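Possible substrate binding protein of ABC transporter system (Rhodopseudomonas palustris, PDB 3N0X) probably binds a branched-chain amino acid or related substrate in the periplasm and delivers it to an ABC transporter for uptake. Local coordinates at residues V102-D108 with R121-S127; K97-V102 with R117-R121; A8-G12 with T24-L28. One frame throughout, in Å; residues are numbered along the deposited sequence. Where two conformers were deposited one is given.

Interaction 1 of 3, residues V102-D108 with R121-S127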
loop_
_atom_site.group_PDB
_atom_site.type_symbol
_atom_site.label_atom_id
_atom_site.label_comp_id
_atom_site.label_asym_id
_atom_site.label_seq_id
_atom_site.Cartn_x
_atom_site.Cartn_y
_atom_site.Cartn_z
ATOM N N VAL A 102 7.506 -9.005 1.864
ATOM C CA VAL A 102 6.054 -8.930 1.925
ATOM C C VAL A 102 5.556 -7.898 0.921
ATOM O O VAL A 102 5.961 -6.725 0.946
ATOM C CB VAL A 102 5.544 -8.656 3.348
ATOM C CG1 VAL A 102 3.978 -8.484 3.328
ATOM C CG2 VAL A 102 6.001 -9.819 4.284
ATOM N N GLU A 103 4.659 -8.379 0.057
ATOM C CA GLU A 103 4.115 -7.604 -1.056
ATOM C C GLU A 103 2.953 -8.392 -1.613
ATOM O O GLU A 103 3.155 -9.521 -2.050
ATOM C CB GLU A 103 5.197 -7.462 -2.158
ATOM C CG GLU A 103 4.704 -6.782 -3.413
ATOM C CD GLU A 103 4.265 -5.356 -3.192
ATOM O OE1 GLU A 103 5.058 -4.534 -2.631
ATOM O OE2 GLU A 103 3.134 -5.052 -3.666
ATOM N N PRO A 104 1.754 -7.797 -1.671
ATOM C CA PRO A 104 1.323 -6.444 -1.277
ATOM C C PRO A 104 0.800 -6.239 0.134
ATOM O O PRO A 104 0.504 -5.100 0.477
ATOM C CB PRO A 104 0.158 -6.171 -2.231
ATOM C CG PRO A 104 -0.447 -7.513 -2.417
ATOM C CD PRO A 104 0.737 -8.485 -2.478
ATOM N N ALA A 105 0.702 -7.304 0.921
ATOM C CA ALA A 105 -0.015 -7.255 2.225
ATOM C C ALA A 105 0.374 -6.050 3.071
ATOM O O ALA A 105 1.563 -5.858 3.368
ATOM C CB ALA A 105 0.187 -8.528 2.999
ATOM N N VAL A 106 -0.634 -5.315 3.540
ATOM C CA VAL A 106 -0.458 -4.038 4.235
ATOM C C VAL A 106 -0.486 -4.098 5.773
ATOM O O VAL A 106 -0.158 -3.121 6.412
ATOM C CB VAL A 106 -1.566 -3.008 3.816
ATOM C CG1 VAL A 106 -1.551 -2.779 2.311
ATOM C CG2 VAL A 106 -2.966 -3.472 4.299
ATOM N N ALA A 107 -0.883 -5.209 6.376
ATOM C CA ALA A 107 -1.146 -5.226 7.819
ATOM C C ALA A 107 0.031 -4.717 8.625
ATOM O O ALA A 107 1.160 -5.176 8.446
ATOM C CB ALA A 107 -1.532 -6.617 8.283
ATOM N N ASP A 108 -0.226 -3.765 9.519
ATOM C CA ASP A 108 0.857 -3.168 10.304
ATOM C C ASP A 108 1.640 -4.181 11.113
ATOM O O ASP A 108 2.859 -4.056 11.276
ATOM C CB ASP A 108 0.307 -2.100 11.283
ATOM C CG ASP A 108 0.026 -0.739 10.606
ATOM O OD1 ASP A 108 0.517 -0.476 9.481
ATOM O OD2 ASP A 108 -0.694 0.112 11.233
ATOM N N ARG A 121 9.547 -5.733 3.843
ATOM C CA ARG A 121 8.282 -5.374 3.194
ATOM C C ARG A 121 8.471 -4.233 2.227
ATOM O O ARG A 121 8.860 -3.146 2.633
ATOM C CB ARG A 121 7.200 -5.001 4.210
ATOM C CG ARG A 121 5.927 -4.515 3.490
ATOM C CD ARG A 121 4.665 -4.727 4.206
ATOM N NE ARG A 121 4.644 -4.183 5.563
ATOM C CZ ARG A 121 3.623 -4.410 6.401
ATOM N NH1 ARG A 121 2.602 -5.097 5.992
ATOM N NH2 ARG A 121 3.652 -3.972 7.658
ATOM N N THR A 122 8.109 -4.472 0.956
ATOM C CA THR A 122 8.036 -3.413 -0.047
ATOM C C THR A 122 6.645 -2.730 -0.101
ATOM O O THR A 122 6.580 -1.541 -0.414
ATOM C CB THR A 122 8.421 -3.923 -1.434
ATOM O OG1 THR A 122 7.616 -5.063 -1.774
ATOM C CG2 THR A 122 9.873 -4.291 -1.489
ATOM N N GLY A 123 5.587 -3.488 0.164
ATOM C CA GLY A 123 4.246 -2.926 0.189
ATOM C C GLY A 123 4.178 -1.825 1.227
ATOM O O GLY A 123 4.929 -1.826 2.212
ATOM N N ARG A 124 3.336 -0.825 1.007
ATOM C CA ARG A 124 3.116 0.137 2.089
ATOM C C ARG A 124 2.292 -0.545 3.173
ATOM O O ARG A 124 1.532 -1.464 2.920
ATOM C CB ARG A 124 2.491 1.455 1.619
ATOM C CG ARG A 124 0.980 1.550 1.625
ATOM C CD ARG A 124 0.321 0.585 0.650
ATOM N NE ARG A 124 -1.122 0.756 0.610
ATOM C CZ ARG A 124 -1.997 -0.044 0.009
ATOM N NH1 ARG A 124 -1.616 -1.089 -0.741
ATOM N NH2 ARG A 124 -3.302 0.210 0.147
ATOM N N ASN A 125 2.446 -0.079 4.395
ATOM C CA ASN A 125 1.611 -0.559 5.484
ATOM C C ASN A 125 0.447 0.389 5.751
ATOM O O ASN A 125 0.400 1.509 5.236
ATOM C CB ASN A 125 2.422 -0.902 6.760
ATOM C CG ASN A 125 3.084 0.275 7.413
ATOM O OD1 ASN A 125 2.523 1.368 7.493
ATOM N ND2 ASN A 125 4.308 0.068 7.912
ATOM N N SER A 126 -0.547 -0.096 6.515
ATOM C CA SER A 126 -1.762 0.688 6.757
ATOM C C SER A 126 -1.463 1.991 7.515
ATOM O O SER A 126 -2.128 3.000 7.303
ATOM C CB SER A 126 -2.790 -0.163 7.487
ATOM O OG SER A 126 -3.290 -1.158 6.614
ATOM N N SER A 127 -0.449 1.983 8.367
ATOM C CA SER A 127 0.007 3.242 8.989
ATOM C C SER A 127 0.505 4.262 7.965
ATOM O O SER A 127 0.184 5.460 8.090
ATOM C CB SER A 127 1.043 3.022 10.094
ATOM O OG SER A 127 0.397 2.501 11.250
HETATM O O HOH W 1 5.235 -1.773 -2.983
HETATM O O HOH W 2 1.066 -2.428 -0.659
#
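This is a buried, mostly polar contact in which two loops run side by side from the ends of the parallel strands 100-102 and 119-121, the second leading into helix 126-137, consistent with an interlobe crossing in the hinge of type I binding proteins. Strand pairing ends at V102 and R121; V102 O then receives only weak bonds from T122 N and G123 N. Beyond it side chains do most of the bonding. T122 OG1 donates to E103 OE1 (2.7 Å), and G123 suits its place because a CB would clash with P104 O. R121 NH1 donates to A105 O (2.9 Å) and A107 O (2.8 Å), NH2 also to A107 O (2.9 Å), while NE binds Q334. The one main-chain bond further on is S126 N to V106 O (3.1 Å). N125 caps helix 126-137 through OD1 to Q128 N; D108 OD1 accepts from S127 N (2.9 Å) and OD2 from S127 OG (2.6 Å). With its donors in its plane, the R121 guanidinium thus takes loop carbonyls in place of a neighbouring strand.

Interaction 2 of 3, residues K97-V102 with R117-R121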
loop_
_atom_site.group_PDB
_atom_site.type_symbol
_atom_site.label_atom_id
_atom_site.label_comp_id
_atom_site.label_asym_id
_atom_site.label_seq_id
_atom_site.Cartn_x
_atom_site.Cartn_y
_atom_site.Cartn_z
ATOM N N LYS A 97 14.995 -20.130 7.650
ATOM C CA LYS A 97 16.100 -19.167 7.584
ATOM C C LYS A 97 16.261 -18.615 6.169
ATOM O O LYS A 97 17.341 -18.583 5.614
ATOM C CB LYS A 97 17.411 -19.747 8.120
ATOM C CG LYS A 97 17.367 -20.096 9.598
ATOM C CD LYS A 97 18.709 -20.582 10.100
ATOM C CE LYS A 97 18.674 -20.917 11.597
ATOM N NZ LYS A 97 20.040 -21.330 12.043
ATOM N N LYS A 98 15.132 -18.164 5.623
ATOM C CA LYS A 98 15.081 -17.553 4.304
ATOM C C LYS A 98 14.215 -16.287 4.373
ATOM O O LYS A 98 13.297 -16.182 5.180
ATOM C CB LYS A 98 14.598 -18.567 3.250
ATOM C CG LYS A 98 15.661 -19.620 2.869
ATOM C CD LYS A 98 15.258 -20.435 1.646
ATOM C CE LYS A 98 16.344 -21.421 1.174
ATOM N NZ LYS A 98 15.870 -22.436 0.183
ATOM N N ILE A 99 14.537 -15.318 3.531
ATOM C CA ILE A 99 13.832 -14.052 3.527
ATOM C C ILE A 99 12.469 -14.173 2.845
ATOM O O ILE A 99 12.319 -14.852 1.824
ATOM C CB ILE A 99 14.698 -12.976 2.857
ATOM C CG1 ILE A 99 15.873 -12.618 3.802
ATOM C CG2 ILE A 99 13.864 -11.725 2.520
ATOM C CD1 ILE A 99 16.960 -11.902 3.082
ATOM N N LEU A 100 11.501 -13.456 3.399
ATOM C CA LEU A 100 10.214 -13.212 2.768
ATOM C C LEU A 100 10.072 -11.698 2.615
ATOM O O LEU A 100 10.127 -10.964 3.606
ATOM C CB LEU A 100 9.093 -13.762 3.623
ATOM C CG LEU A 100 7.670 -13.458 3.116
ATOM C CD1 LEU A 100 7.366 -14.073 1.749
ATOM C CD2 LEU A 100 6.640 -13.910 4.137
ATOM N N ILE A 101 9.903 -11.244 1.377
ATOM C CA ILE A 101 9.621 -9.839 1.081
ATOM C C ILE A 101 8.111 -9.749 0.959
ATOM O O ILE A 101 7.486 -10.374 0.089
ATOM C CB ILE A 101 10.280 -9.347 -0.232
ATOM C CG1 ILE A 101 11.824 -9.336 -0.083
ATOM C CG2 ILE A 101 9.733 -7.956 -0.580
ATOM C CD1 ILE A 101 12.552 -9.157 -1.425
ATOM N N VAL A 102 7.506 -9.005 1.864
ATOM C CA VAL A 102 6.054 -8.930 1.925
ATOM C C VAL A 102 5.556 -7.898 0.921
ATOM O O VAL A 102 5.961 -6.725 0.946
ATOM C CB VAL A 102 5.544 -8.656 3.348
ATOM C CG1 VAL A 102 3.978 -8.484 3.328
ATOM C CG2 VAL A 102 6.001 -9.819 4.284
ATOM N N ARG A 117 13.236 -11.166 11.939
ATOM C CA ARG A 117 14.382 -10.656 11.190
ATOM C C ARG A 117 14.458 -11.065 9.715
ATOM O O ARG A 117 15.181 -10.450 8.948
ATOM C CB ARG A 117 15.696 -11.037 11.896
ATOM C CG ARG A 117 15.978 -12.522 11.885
ATOM C CD ARG A 117 17.019 -12.914 12.888
ATOM N NE ARG A 117 18.309 -12.306 12.563
ATOM C CZ ARG A 117 19.193 -12.820 11.719
ATOM N NH1 ARG A 117 18.974 -13.988 11.124
ATOM N NH2 ARG A 117 20.323 -12.166 11.465
ATOM N N TYR A 118 13.748 -12.116 9.333
ATOM C CA TYR A 118 13.736 -12.602 7.946
ATOM C C TYR A 118 12.687 -11.898 7.073
ATOM O O TYR A 118 12.606 -12.150 5.872
ATOM C CB TYR A 118 13.468 -14.123 7.941
ATOM C CG TYR A 118 14.606 -14.877 8.637
ATOM C CD1 TYR A 118 15.751 -15.210 7.955
ATOM C CD2 TYR A 118 14.516 -15.235 9.970
ATOM C CE1 TYR A 118 16.807 -15.852 8.567
ATOM C CE2 TYR A 118 15.570 -15.869 10.597
ATOM C CZ TYR A 118 16.724 -16.186 9.896
ATOM O OH TYR A 118 17.813 -16.834 10.471
ATOM N N ILE A 119 11.901 -11.038 7.692
ATOM C CA ILE A 119 10.800 -10.329 7.035
ATOM C C ILE A 119 11.218 -8.916 6.616
ATOM O O ILE A 119 11.683 -8.114 7.434
ATOM C CB ILE A 119 9.548 -10.246 7.971
ATOM C CG1 ILE A 119 9.161 -11.609 8.532
ATOM C CG2 ILE A 119 8.345 -9.557 7.236
ATOM C CD1 ILE A 119 9.018 -12.713 7.513
ATOM N N PHE A 120 11.058 -8.639 5.316
ATOM C CA PHE A 120 11.162 -7.300 4.768
ATOM C C PHE A 120 9.819 -7.002 4.095
ATOM O O PHE A 120 9.014 -7.888 3.838
ATOM C CB PHE A 120 12.304 -7.165 3.772
ATOM C CG PHE A 120 13.683 -7.225 4.390
ATOM C CD1 PHE A 120 14.231 -8.453 4.809
ATOM C CD2 PHE A 120 14.396 -6.077 4.626
ATOM C CE1 PHE A 120 15.491 -8.488 5.381
ATOM C CE2 PHE A 120 15.651 -6.122 5.183
ATOM C CZ PHE A 120 16.195 -7.316 5.570
ATOM N N ARG A 121 9.547 -5.733 3.843
ATOM C CA ARG A 121 8.282 -5.374 3.194
ATOM C C ARG A 121 8.471 -4.233 2.227
ATOM O O ARG A 121 8.860 -3.146 2.633
ATOM C CB ARG A 121 7.200 -5.001 4.210
ATOM C CG ARG A 121 5.927 -4.515 3.490
ATOM C CD ARG A 121 4.665 -4.727 4.206
ATOM N NE ARG A 121 4.644 -4.183 5.563
ATOM C CZ ARG A 121 3.623 -4.410 6.401
ATOM N NH1 ARG A 121 2.602 -5.097 5.992
ATOM N NH2 ARG A 121 3.652 -3.972 7.658
#
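Three backbone hydrogen bonds zip strand 100-102 to strand 119-121 in parallel register. L100 N donates to Y118 O (3.0 Å), L100 O accepts from F120 N (3.0 Å), and V102 N donates to F120 O (2.7 Å), all nearly straight. L100 thus spends both its NH and its CO on this neighbour, whereas on the other side I101 bonds A77 and G79 of strand 76-79, and I99 bonds A77; I99 O also accepts from Y69 OH. Beyond 119-121, I119 O is taken by the H333 side chain and R121 pairs through its backbone with H333 and A335. The K98 ammonium binds the carbonyls of Y69 and A74, and the R121 guanidinium has Q334 among its partners.

Beta-branched and aromatic residues favour extended backbone, and their apolar bulk fills the space under the helices. I119 CG2 meets V102 CG2 at 3.8 Å beneath helix 83-96, while F120 CD1 lies 4.0 Å from I99 CG2 under helix 307-314. At the start of the two segments Y118 lies beside K97, whose positive phi closes helix 83-96 in a Schellman motif. Parallel strands sandwiched between helices are typical of the alpha/beta lobes of type I periplasmic binding proteins.

Interaction 3 of 3, residues A8-G12 with T24-L28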
loop_
_atom_site.group_PDB
_atom_site.type_symbol
_atom_site.label_atom_id
_atom_site.label_comp_id
_atom_site.label_asym_id
_atom_site.label_seq_id
_atom_site.Cartn_x
_atom_site.Cartn_y
_atom_site.Cartn_z
ATOM N N ALA A 8 10.556 -17.182 -5.397
ATOM C CA ALA A 8 9.226 -17.690 -5.218
ATOM C C ALA A 8 8.254 -16.534 -5.047
ATOM O O ALA A 8 8.514 -15.634 -4.266
ATOM C CB ALA A 8 9.152 -18.627 -3.968
ATOM N N LEU A 9 7.155 -16.553 -5.795
ATOM C CA LEU A 9 6.070 -15.628 -5.584
ATOM C C LEU A 9 4.875 -16.376 -5.004
ATOM O O LEU A 9 4.336 -17.307 -5.633
ATOM C CB LEU A 9 5.636 -14.959 -6.900
ATOM C CG LEU A 9 4.361 -14.105 -6.813
ATOM C CD1 LEU A 9 4.598 -12.875 -5.912
ATOM C CD2 LEU A 9 3.885 -13.711 -8.241
ATOM N N ILE A 10 4.452 -15.982 -3.805
ATOM C CA ILE A 10 3.281 -16.565 -3.166
ATOM C C ILE A 10 2.204 -15.524 -3.379
ATOM O O ILE A 10 2.406 -14.352 -3.100
ATOM C CB ILE A 10 3.508 -16.777 -1.663
ATOM C CG1 ILE A 10 4.864 -17.435 -1.372
ATOM C CG2 ILE A 10 2.368 -17.596 -1.013
ATOM C CD1 ILE A 10 5.151 -18.734 -2.079
ATOM N N TYR A 11 1.055 -15.943 -3.876
ATOM C CA TYR A 11 -0.028 -15.026 -4.241
ATOM C C TYR A 11 -1.380 -15.721 -4.296
ATOM O O TYR A 11 -1.448 -16.944 -4.450
ATOM C CB TYR A 11 0.257 -14.322 -5.574
ATOM C CG TYR A 11 0.322 -15.121 -6.877
ATOM C CD1 TYR A 11 0.572 -16.491 -6.938
ATOM C CD2 TYR A 11 0.225 -14.440 -8.074
ATOM C CE1 TYR A 11 0.639 -17.141 -8.153
ATOM C CE2 TYR A 11 0.298 -15.070 -9.278
ATOM C CZ TYR A 11 0.534 -16.415 -9.326
ATOM O OH TYR A 11 0.663 -17.072 -10.548
ATOM N N GLY A 12 -2.449 -14.932 -4.142
ATOM C CA GLY A 12 -3.785 -15.496 -4.128
ATOM C C GLY A 12 -4.348 -15.561 -5.530
ATOM O O GLY A 12 -5.343 -14.872 -5.851
ATOM N N THR A 24 0.155 -8.389 -9.411
ATOM C CA THR A 24 1.417 -8.513 -8.706
ATOM C C THR A 24 2.400 -9.268 -9.601
ATOM O O THR A 24 3.542 -8.852 -9.759
ATOM C CB THR A 24 1.260 -9.267 -7.407
ATOM O OG1 THR A 24 0.396 -8.556 -6.517
ATOM C CG2 THR A 24 2.641 -9.439 -6.713
ATOM N N GLU A 25 1.968 -10.386 -10.167
ATOM C CA GLU A 25 2.841 -11.208 -11.025
ATOM C C GLU A 25 3.306 -10.411 -12.244
ATOM O O GLU A 25 4.481 -10.433 -12.581
ATOM C CB GLU A 25 2.179 -12.527 -11.428
ATOM C CG GLU A 25 3.082 -13.379 -12.273
ATOM C CD GLU A 25 2.508 -14.739 -12.626
ATOM O OE1 GLU A 25 1.330 -14.995 -12.363
ATOM O OE2 GLU A 25 3.265 -15.541 -13.227
ATOM N N THR A 26 2.387 -9.724 -12.904
ATOM C CA THR A 26 2.781 -8.863 -14.042
ATOM C C THR A 26 3.875 -7.854 -13.639
ATOM O O THR A 26 4.868 -7.673 -14.363
ATOM C CB THR A 26 1.576 -8.144 -14.626
ATOM O OG1 THR A 26 0.642 -9.117 -15.099
ATOM C CG2 THR A 26 1.978 -7.163 -15.759
ATOM N N GLY A 27 3.682 -7.193 -12.499
ATOM C CA GLY A 27 4.671 -6.202 -12.030
ATOM C C GLY A 27 6.001 -6.839 -11.720
ATOM O O GLY A 27 7.080 -6.277 -12.039
ATOM N N LEU A 28 5.975 -7.993 -11.049
ATOM C CA LEU A 28 7.209 -8.715 -10.748
ATOM C C LEU A 28 7.967 -9.053 -12.057
ATOM O O LEU A 28 9.184 -8.798 -12.160
ATOM C CB LEU A 28 6.897 -10.001 -9.975
ATOM C CG LEU A 28 8.104 -10.896 -9.656
ATOM C CD1 LEU A 28 9.164 -10.177 -8.799
ATOM C CD2 LEU A 28 7.613 -12.242 -9.012
#
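T24 begins the helical side of this buried strand-helix contact, its CG2 resting 4.0 Å from L9 CD1. Threonine serves well here: the methyl meets the leucine while OG1 bonds to Y20 O, one turn back in the same helix. E25 comes next and plays two parts. Its CB packs 3.8 Å from L9 CD2, and its extended side chain (chi1 and chi2 both t) carries the carboxylate to Y11, whose OH donates to E25 OE1 at 2.8 Å. The carboxylate oxygen lies at the edge of the tyrosine ring, near its plane.

Helix segment 24-28 runs nearly antiparallel to strand 8-11, at 159° with the axes 10.3 Å apart, as expected of the first beta-alpha unit of a Rossmann-like lobe, in which the chain turns back over the sheet it has just left. L9 and Y11 face the helix; I10, between them, turns to the other face and packs on helix 58-70.

T26 and G27 lie on the helix's far side from the strand. L28, a turn after T24 and bonded to it through L28 N to T24 O (2.9 Å), faces the sheet again: its CD2 sits 4.0 Å from L9 CB, with V49 and I78 of the adjoining strands beside it.

In the fold
From the N terminus, interaction 3 comes first: strand 5-11 leads through a short connection into helix 18-35, which folds back over the sheet. It closes before the other two open. Further on, 97-102 and 117-121 enclose a loop with no long helix or strand, and interaction 2 brings its ends together as adjacent strands of the same sheet. Interaction 1 crosses interaction 2, since their segments alternate and share V102 and R121; it keeps the two chains side by side past the strand ends and leads from this sheet to helix 126-137, probably as part of the connection to the other lobe. T122 also packs on I101, and P104 touches T24, joining interaction 1 to both others, while interactions 2 and 3 do not touch.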